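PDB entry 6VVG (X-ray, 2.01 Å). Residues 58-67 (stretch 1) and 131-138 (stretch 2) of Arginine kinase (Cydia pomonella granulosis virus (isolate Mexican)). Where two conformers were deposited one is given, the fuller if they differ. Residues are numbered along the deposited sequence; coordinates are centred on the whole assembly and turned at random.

Stretch 1, residues 58-67: SLEFDVHILM
Stretch 2 131-138: DLHKNNIV

The helix of stretch 1 runs through Leu66, with Met67 (phi/psi -100/22) the first residue to leave helical geometry. Its i to i+4 bonds include Val63 N to Leu59 O (3.1 Å), Leu66 N to Asp62 O (2.6 Å) and Met67 N to Val63 O (3.0 Å). Stretch 2 enters as the last part of a helix, passes through a type I turn from His133 to Asn136, and continues as a strand at Ile137 and Val138. Asn136 adopts positive phi (60/41), redirecting the chain into the extended Ile137 (-126/141), and Asn136 N bonds His133 O at 2.8 Å. The backbones approach most closely at Met67 and Leu132, whose CA atoms lie 6.9 Å apart. No direct hydrogen bond links the stretches, which bury 387 Å² between them, mainly through apolar side chains.

Ile137 points toward the helix in an m,t rotamer (chi1 -62°, chi2 175°). The trans chi2 extends Ile137 CD1, which lies 3.5 Å from Leu66 CD1 and 4.1 Å from Leu59 CD1, while Ile137 CG2 lies 3.6 Å from Leu59 CD2 and 4.1 Å from Val63 CG2. Leu59 is t,p (-151°, 67°), Val63 is t (174°) and Leu66 is m,t (-73°, 173°). The helical spacing of these three residues gives Ile137 a row of methyl groups to pack against. Val138, next along the strand, points its CB away, as expected from strand alternation.

Leu132 leaves its backbone sideways, but its t,p rotamer (169°, 56°) brings Leu132 CD1 to 4.3 Å from Val63 CG2. Met67 also starts sideways; its m,m,m conformation (-48°, -48°, -61°) folds the thioether toward stretch 2. There Met67 SD lies 4.3 Å from Leu132 CB and 3.9 Å from Asn135 ND2, and Met67 CE sits 3.7 Å from Leu132 N and 3.3 Å from Asp131 OD2. The last is a close methyl-to-carboxylate contact rather than a hydrogen bond. Asp131 is t (-161°), and Asp131 OD1 forms a salt bridge with Lys134 NZ at 3.5 Å, within the same stretch; Lys134 runs m,t,t before chi4 turns to 132°.

Asn135 supplies the polar link. With chi1 at -56° (m) and chi2 at -73°, its amide folds back so that Asn135 ND2 donates to Leu132 O (3.1 Å, 144°), a carbonyl that also accepts from Asn135 N at 3.0 Å. Asn135 ND2 also donates to the O atom of water 1 at 2.8 Å, and that water O makes a weak hydrogen bond to Leu66 O at 3.3 Å, bridging to the helix end. Leu66 CD1 packs 3.7 Å from Asn135 CG, so the same leucine contacts both amide and isoleucine.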

# COMPACT_ATOMS: atom_id res chain seq x y z
N SER A 58 -2.62 5.06 -4.53
CA SER A 58 -3.34 3.81 -4.28
C SER A 58 -3.36 3.46 -2.80
O SER A 58 -4.28 2.77 -2.34
CB SER A 58 -2.73 2.67 -5.09
OG SER A 58 -1.42 2.36 -4.64
N LEU A 59 -2.36 3.90 -2.04
CA LEU A 59 -2.32 3.58 -0.61
C LEU A 59 -3.48 4.20 0.15
O LEU A 59 -3.80 3.73 1.25
CB LEU A 59 -1.00 4.06 -0.01
CG LEU A 59 -0.47 3.28 1.20
CD1 LEU A 59 -0.08 1.87 0.78
CD2 LEU A 59 0.70 4.00 1.85
N GLU A 60 -4.11 5.24 -0.39
CA GLU A 60 -5.28 5.82 0.27
C GLU A 60 -6.37 4.77 0.45
O GLU A 60 -7.06 4.76 1.48
CB GLU A 60 -5.80 7.00 -0.54
CG GLU A 60 -6.97 7.73 0.10
CD GLU A 60 -7.29 9.05 -0.57
OE1 GLU A 60 -6.68 9.36 -1.62
OE2 GLU A 60 -8.17 9.78 -0.06
N PHE A 61 -6.53 3.88 -0.52
CA PHE A 61 -7.50 2.79 -0.39
C PHE A 61 -7.13 1.88 0.77
O PHE A 61 -7.98 1.51 1.59
CB PHE A 61 -7.58 2.01 -1.70
CG PHE A 61 -8.46 0.80 -1.65
CD1 PHE A 61 -9.83 0.94 -1.51
CD2 PHE A 61 -7.92 -0.47 -1.73
CE1 PHE A 61 -10.65 -0.17 -1.46
CE2 PHE A 61 -8.74 -1.59 -1.67
CZ PHE A 61 -10.11 -1.44 -1.54
N ASP A 62 -5.85 1.51 0.87
CA ASP A 62 -5.43 0.57 1.91
C ASP A 62 -5.72 1.11 3.30
O ASP A 62 -6.16 0.37 4.19
CB ASP A 62 -3.93 0.27 1.77
CG ASP A 62 -3.57 -0.28 0.41
OD1 ASP A 62 -3.80 0.42 -0.59
OD2 ASP A 62 -3.06 -1.42 0.34
N VAL A 63 -5.45 2.40 3.53
CA VAL A 63 -5.63 2.96 4.87
C VAL A 63 -7.08 2.81 5.31
O VAL A 63 -7.36 2.40 6.44
CB VAL A 63 -5.16 4.43 4.91
CG1 VAL A 63 -5.50 5.04 6.26
CG2 VAL A 63 -3.67 4.51 4.63
N HIS A 64 -8.02 3.15 4.43
CA HIS A 64 -9.43 2.96 4.76
C HIS A 64 -9.70 1.51 5.15
O HIS A 64 -10.29 1.23 6.20
CB HIS A 64 -10.32 3.35 3.57
CG HIS A 64 -10.36 4.82 3.29
ND1 HIS A 64 -11.18 5.68 3.99
CD2 HIS A 64 -9.70 5.57 2.38
CE1 HIS A 64 -11.01 6.91 3.52
NE2 HIS A 64 -10.12 6.86 2.55
N ILE A 65 -9.27 0.57 4.30
CA ILE A 65 -9.56 -0.84 4.54
C ILE A 65 -8.85 -1.33 5.80
O ILE A 65 -9.47 -1.93 6.68
CB ILE A 65 -9.15 -1.68 3.32
CG1 ILE A 65 -9.92 -1.25 2.07
CG2 ILE A 65 -9.36 -3.17 3.60
CD1 ILE A 65 -11.42 -1.23 2.24
N LEU A 66 -7.54 -1.09 5.88
CA LEU A 66 -6.78 -1.60 7.02
C LEU A 66 -7.36 -1.10 8.34
O LEU A 66 -7.37 -1.84 9.33
CB LEU A 66 -5.32 -1.19 6.89
CG LEU A 66 -4.49 -1.91 5.83
CD1 LEU A 66 -3.11 -1.28 5.70
CD2 LEU A 66 -4.38 -3.39 6.15
N MET A 67 -7.85 0.14 8.37
CA MET A 67 -8.36 0.75 9.59
C MET A 67 -9.88 0.71 9.67
O MET A 67 -10.47 1.49 10.42
CB MET A 67 -7.86 2.19 9.69
CG MET A 67 -6.36 2.36 9.44
SD MET A 67 -5.36 1.19 10.37
CE MET A 67 -5.80 1.64 12.05
N ASP A 131 -1.77 2.40 15.61
CA ASP A 131 -2.49 1.30 14.98
C ASP A 131 -2.22 1.25 13.48
O ASP A 131 -1.98 0.19 12.92
CB ASP A 131 -3.99 1.42 15.26
CG ASP A 131 -4.72 0.11 15.06
OD1 ASP A 131 -4.06 -0.95 15.03
OD2 ASP A 131 -5.97 0.13 14.93
N LEU A 132 -2.27 2.42 12.83
CA LEU A 132 -1.92 2.47 11.41
C LEU A 132 -0.49 2.01 11.18
O LEU A 132 -0.22 1.23 10.25
CB LEU A 132 -2.11 3.89 10.88
CG LEU A 132 -1.56 4.22 9.49
CD1 LEU A 132 -2.14 3.27 8.47
CD2 LEU A 132 -1.87 5.67 9.13
N HIS A 133 0.44 2.45 12.03
CA HIS A 133 1.85 2.16 11.83
C HIS A 133 2.16 0.67 11.93
O HIS A 133 3.15 0.22 11.34
CB HIS A 133 2.67 2.94 12.86
CG HIS A 133 2.64 4.43 12.63
ND1 HIS A 133 2.99 5.34 13.61
CD2 HIS A 133 2.32 5.15 11.54
CE1 HIS A 133 2.88 6.56 13.12
NE2 HIS A 133 2.48 6.48 11.87
N LYS A 134 1.34 -0.11 12.64
CA LYS A 134 1.57 -1.55 12.70
C LYS A 134 1.57 -2.18 11.31
O LYS A 134 2.12 -3.27 11.13
CB LYS A 134 0.52 -2.22 13.57
CG LYS A 134 0.63 -1.95 15.07
CD LYS A 134 -0.51 -2.65 15.83
CE LYS A 134 -0.58 -2.23 17.29
NZ LYS A 134 -1.97 -1.87 17.70
N ASN A 135 0.96 -1.52 10.33
CA ASN A 135 0.94 -1.98 8.95
C ASN A 135 2.15 -1.50 8.15
O ASN A 135 2.22 -1.77 6.95
CB ASN A 135 -0.34 -1.52 8.26
CG ASN A 135 -1.59 -1.96 9.00
OD1 ASN A 135 -1.96 -3.13 8.97
ND2 ASN A 135 -2.25 -1.02 9.66
N ASN A 136 3.09 -0.81 8.79
CA ASN A 136 4.24 -0.20 8.12
C ASN A 136 3.77 0.82 7.07
O ASN A 136 4.32 0.91 5.97
CB ASN A 136 5.15 -1.26 7.50
CG ASN A 136 6.15 -1.81 8.51
OD1 ASN A 136 6.14 -1.43 9.68
ND2 ASN A 136 7.03 -2.70 8.06
N ILE A 137 2.75 1.59 7.44
CA ILE A 137 2.26 2.70 6.64
C ILE A 137 2.25 3.94 7.54
O ILE A 137 1.91 3.85 8.72
CB ILE A 137 0.84 2.42 6.10
CG1 ILE A 137 0.87 1.21 5.16
CG2 ILE A 137 0.30 3.64 5.38
CD1 ILE A 137 -0.50 0.77 4.67
N VAL A 138 2.63 5.08 6.98
CA VAL A 138 2.57 6.35 7.69
C VAL A 138 1.51 7.23 7.02
O VAL A 138 1.29 7.16 5.81
CB VAL A 138 3.93 7.08 7.72
CG1 VAL A 138 4.88 6.35 8.67
CG2 VAL A 138 4.52 7.19 6.33
O HOH W 1 -4.51 -2.10 11.01